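Local coordinates for cutinase-like protein (Cryptococcus sp., PDB 2CZQ) that probably hydrolyses carboxylic ester bonds, as a cutinase-like enzyme of the alpha/beta hydrolase fold, at residues T124-T135 with V154-Y163. Sequence-based numbering, arbitrary orientation.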
loop_
_atom_site.group_PDB
_atom_site.type_symbol
_atom_site.label_atom_id
_atom_site.label_comp_id
_atom_site.label_asym_id
_atom_site.label_seq_id
_atom_site.Cartn_x
_atom_site.Cartn_y
_atom_site.Cartn_z
ATOM N N THR A 124 6.283 -8.089 11.201
ATOM C CA THR A 124 5.518 -9.272 10.810
ATOM C C THR A 124 4.471 -9.013 9.727
ATOM O O THR A 124 3.816 -9.950 9.280
ATOM C CB THR A 124 4.888 -9.967 12.016
ATOM O OG1 THR A 124 4.153 -9.010 12.781
ATOM C CG2 THR A 124 5.973 -10.491 12.960
ATOM N N CYS A 125 4.334 -7.758 9.295
ATOM C CA CYS A 125 3.599 -7.440 8.073
ATOM C C CYS A 125 4.399 -7.800 6.821
ATOM O O CYS A 125 3.844 -7.785 5.721
ATOM C CB CYS A 125 3.225 -5.951 8.024
ATOM S SG CYS A 125 4.599 -4.798 8.297
ATOM N N ASN A 126 5.691 -8.102 6.973
ATOM C CA ASN A 126 6.565 -8.292 5.821
ATOM C C ASN A 126 6.420 -9.692 5.244
ATOM O O ASN A 126 6.679 -10.683 5.935
ATOM C CB ASN A 126 8.042 -8.136 6.205
ATOM C CG ASN A 126 8.441 -6.740 6.686
ATOM O OD1 ASN A 126 7.604 -5.834 6.629
ATOM N ND2 ASN A 126 9.662 -6.556 7.154
ATOM N N VAL A 127 6.047 -9.768 3.972
ATOM C CA VAL A 127 6.030 -11.034 3.245
ATOM C C VAL A 127 6.715 -10.874 1.893
ATOM O O VAL A 127 6.923 -9.751 1.408
ATOM C CB VAL A 127 4.597 -11.590 3.040
ATOM C CG1 VAL A 127 3.907 -11.854 4.370
ATOM C CG2 VAL A 127 3.769 -10.672 2.158
ATOM N N ASP A 128 7.064 -12.003 1.284
ATOM C CA ASP A 128 7.620 -12.007 -0.061
ATOM C C ASP A 128 6.500 -12.206 -1.091
ATOM O O ASP A 128 5.320 -12.207 -0.740
ATOM C CB ASP A 128 8.744 -13.043 -0.189
ATOM C CG ASP A 128 8.291 -14.457 0.093
ATOM O OD1 ASP A 128 7.155 -14.824 -0.297
ATOM O OD2 ASP A 128 9.040 -15.271 0.682
ATOM N N SER A 129 6.858 -12.357 -2.362
ATOM C CA SER A 129 5.854 -12.407 -3.426
ATOM C C SER A 129 4.979 -13.654 -3.374
ATOM O O SER A 129 3.941 -13.708 -4.032
ATOM C CB SER A 129 6.520 -12.301 -4.789
ATOM O OG SER A 129 7.216 -11.078 -4.873
ATOM N N ASN A 130 5.414 -14.648 -2.604
ATOM C CA ASN A 130 4.667 -15.886 -2.414
ATOM C C ASN A 130 3.959 -15.928 -1.064
ATOM O O ASN A 130 3.376 -16.946 -0.694
ATOM C CB ASN A 130 5.599 -17.093 -2.564
ATOM C CG ASN A 130 6.264 -17.146 -3.921
ATOM O OD1 ASN A 130 5.594 -17.123 -4.948
ATOM N ND2 ASN A 130 7.592 -17.191 -3.931
ATOM N N GLY A 131 4.003 -14.820 -0.329
ATOM C CA GLY A 131 3.391 -14.752 0.988
ATOM C C GLY A 131 4.235 -15.331 2.109
ATOM O O GLY A 131 3.773 -15.407 3.247
ATOM N N GLY A 132 5.463 -15.732 1.789
ATOM C CA GLY A 132 6.386 -16.275 2.767
ATOM C C GLY A 132 7.263 -15.221 3.407
ATOM O O GLY A 132 7.017 -14.019 3.285
ATOM N N THR A 133 8.308 -15.684 4.082
ATOM C CA THR A 133 9.104 -14.825 4.952
ATOM C C THR A 133 10.521 -14.554 4.451
ATOM O O THR A 133 11.351 -14.047 5.211
ATOM C CB THR A 133 9.173 -15.425 6.366
ATOM O OG1 THR A 133 9.645 -16.773 6.275
ATOM C CG2 THR A 133 7.783 -15.538 6.985
ATOM N N THR A 134 10.813 -14.861 3.188
ATOM C CA THR A 134 12.205 -14.774 2.735
ATOM C C THR A 134 12.756 -13.356 2.709
ATOM O O THR A 134 13.971 -13.173 2.694
ATOM C CB THR A 134 12.431 -15.441 1.365
ATOM O OG1 THR A 134 11.680 -14.748 0.358
ATOM C CG2 THR A 134 11.929 -16.889 1.351
ATOM N N THR A 135 11.871 -12.359 2.696
ATOM C CA THR A 135 12.289 -10.962 2.785
ATOM C C THR A 135 11.792 -10.292 4.057
ATOM O O THR A 135 11.733 -9.063 4.128
ATOM C CB THR A 135 11.812 -10.156 1.574
ATOM O OG1 THR A 135 10.387 -10.275 1.475
ATOM C CG2 THR A 135 12.377 -10.722 0.275
ATOM N N VAL A 154 1.027 -2.198 12.065
ATOM C CA VAL A 154 1.574 -3.433 11.510
ATOM C C VAL A 154 0.519 -4.532 11.337
ATOM O O VAL A 154 0.524 -5.240 10.329
ATOM C CB VAL A 154 2.785 -3.920 12.338
ATOM C CG1 VAL A 154 3.206 -5.327 11.934
ATOM C CG2 VAL A 154 3.954 -2.953 12.179
ATOM N N SER A 155 -0.391 -4.661 12.300
ATOM C CA SER A 155 -1.367 -5.749 12.279
ATOM C C SER A 155 -2.365 -5.684 11.121
ATOM O O SER A 155 -3.004 -6.686 10.808
ATOM C CB SER A 155 -2.108 -5.844 13.610
ATOM O OG SER A 155 -3.005 -4.764 13.765
ATOM N N LYS A 156 -2.496 -4.521 10.486
ATOM C CA LYS A 156 -3.370 -4.409 9.320
ATOM C C LYS A 156 -2.609 -3.957 8.070
ATOM O O LYS A 156 -3.191 -3.413 7.138
ATOM C CB LYS A 156 -4.594 -3.535 9.611
ATOM C CG LYS A 156 -4.279 -2.101 9.955
ATOM C CD LYS A 156 -5.554 -1.374 10.349
ATOM C CE LYS A 156 -5.243 0.015 10.872
ATOM N NZ LYS A 156 -6.485 0.790 11.169
ATOM N N THR A 157 -1.306 -4.225 8.056
ATOM C CA THR A 157 -0.448 -3.943 6.917
ATOM C C THR A 157 0.086 -5.245 6.335
ATOM O O THR A 157 0.341 -6.215 7.059
ATOM C CB THR A 157 0.720 -3.039 7.364
ATOM O OG1 THR A 157 0.202 -1.786 7.827
ATOM C CG2 THR A 157 1.638 -2.671 6.198
ATOM N N LEU A 158 0.255 -5.243 5.021
ATOM C CA LEU A 158 1.009 -6.262 4.327
ATOM C C LEU A 158 2.044 -5.522 3.504
ATOM O O LEU A 158 1.686 -4.718 2.635
ATOM C CB LEU A 158 0.106 -7.075 3.407
ATOM C CG LEU A 158 -0.390 -8.446 3.857
ATOM C CD1 LEU A 158 -1.076 -9.121 2.683
ATOM C CD2 LEU A 158 0.718 -9.338 4.410
ATOM N N ASP A 159 3.317 -5.749 3.822
ATOM C CA ASP A 159 4.428 -5.123 3.116
ATOM C C ASP A 159 5.134 -6.199 2.294
ATOM O O ASP A 159 5.890 -7.026 2.821
ATOM C CB ASP A 159 5.377 -4.433 4.096
ATOM C CG ASP A 159 6.377 -3.537 3.406
ATOM O OD1 ASP A 159 6.386 -3.510 2.151
ATOM O OD2 ASP A 159 7.183 -2.830 4.055
ATOM N N VAL A 160 4.836 -6.192 1.001
ATOM C CA VAL A 160 5.262 -7.230 0.082
ATOM C C VAL A 160 6.546 -6.802 -0.610
ATOM O O VAL A 160 6.586 -5.782 -1.307
ATOM C CB VAL A 160 4.157 -7.535 -0.951
ATOM C CG1 VAL A 160 4.566 -8.680 -1.865
ATOM C CG2 VAL A 160 2.830 -7.835 -0.258
ATOM N N CYS A 161 7.596 -7.586 -0.399
ATOM C CA CYS A 161 8.897 -7.300 -0.975
ATOM C C CYS A 161 9.370 -8.542 -1.697
ATOM O O CYS A 161 9.610 -9.578 -1.072
ATOM C CB CYS A 161 9.899 -6.905 0.112
ATOM S SG CYS A 161 11.540 -6.531 -0.544
ATOM N N ALA A 162 9.475 -8.449 -3.018
ATOM C CA ALA A 162 9.967 -9.556 -3.827
ATOM C C ALA A 162 11.411 -9.838 -3.456
ATOM O O ALA A 162 12.202 -8.914 -3.310
ATOM C CB ALA A 162 9.865 -9.215 -5.305
ATOM N N TYR A 163 11.760 -11.111 -3.308
ATOM C CA TYR A 163 13.133 -11.467 -2.997
ATOM C C TYR A 163 14.060 -10.834 -4.022
ATOM O O TYR A 163 13.886 -11.003 -5.229
ATOM C CB TYR A 163 13.306 -12.979 -2.985
ATOM C CG TYR A 163 14.664 -13.429 -2.514
ATOM C CD1 TYR A 163 15.751 -13.476 -3.392
ATOM C CD2 TYR A 163 14.869 -13.798 -1.191
ATOM C CE1 TYR A 163 17.004 -13.894 -2.962
ATOM C CE2 TYR A 163 16.120 -14.225 -0.753
ATOM C CZ TYR A 163 17.183 -14.267 -1.646
ATOM O OH TYR A 163 18.431 -14.681 -1.234
HETATM O O HOH W 1 8.325 -3.085 6.485
HETATM O O HOH W 2 9.604 -13.085 -3.474
#
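Asp159 N donates to Cys125 O at 2.8 Å, the first of three backbone bonds that pair strand 126-127 with strand 157-160 in parallel. The next two run from Val127 N to Asp159 O and from Cys161 N to Val127 O. The pairing adds strand 126-127 at one edge of the parallel sheet, through a beta-alpha-beta unit. On one face of this pairing Val127 CG2 packs against Val160 CG2 at 3.8 Å and also meets Leu158 CD2, with helix 187-200 lying over them through Met192 and Phe196. On the other face Asn126 and Asp159 stand side by side, pointing the same way, their amide and carboxylate planes turned 87° apart. Water 1 joins them, giving one hydrogen to Asn126 OD1 and the other to Asp159 OD2; Asn116 ND2 also bonds OD2, while Asn126 ND2 is held by Lys120 O.

Beyond the strands the chain of 124-135 turns back on itself. Thr135 OG1, placed between its own N and carbonyl carbon (chi1 57°), donates to Cys161 O at 2.8 Å, and its CG2 lies 3.4 Å from Tyr163 CA. Thr134 OG1 sits at the edge of the Tyr163 ring, near its plane, while water 2 accepts from both Ser129 N and Tyr163 N. The Thr135 bond and this shared water tie the returning loop to 161-163. Cys161 is disulfide-bonded to Cys168, and Ala162's side chain touches residues of what is probably the Ser-His-Asp triad.

Asp128 shapes this return. Its OD1 takes Asn130 N, in an Asx turn, and Gly132 N from opposite faces of the carboxylate; Asp128 OD2 takes Thr134 N and, 2.7 Å from Asp128 OD2, Thr134 OG1. Four donors fix the carboxylate's rotation and probably favour its charged form.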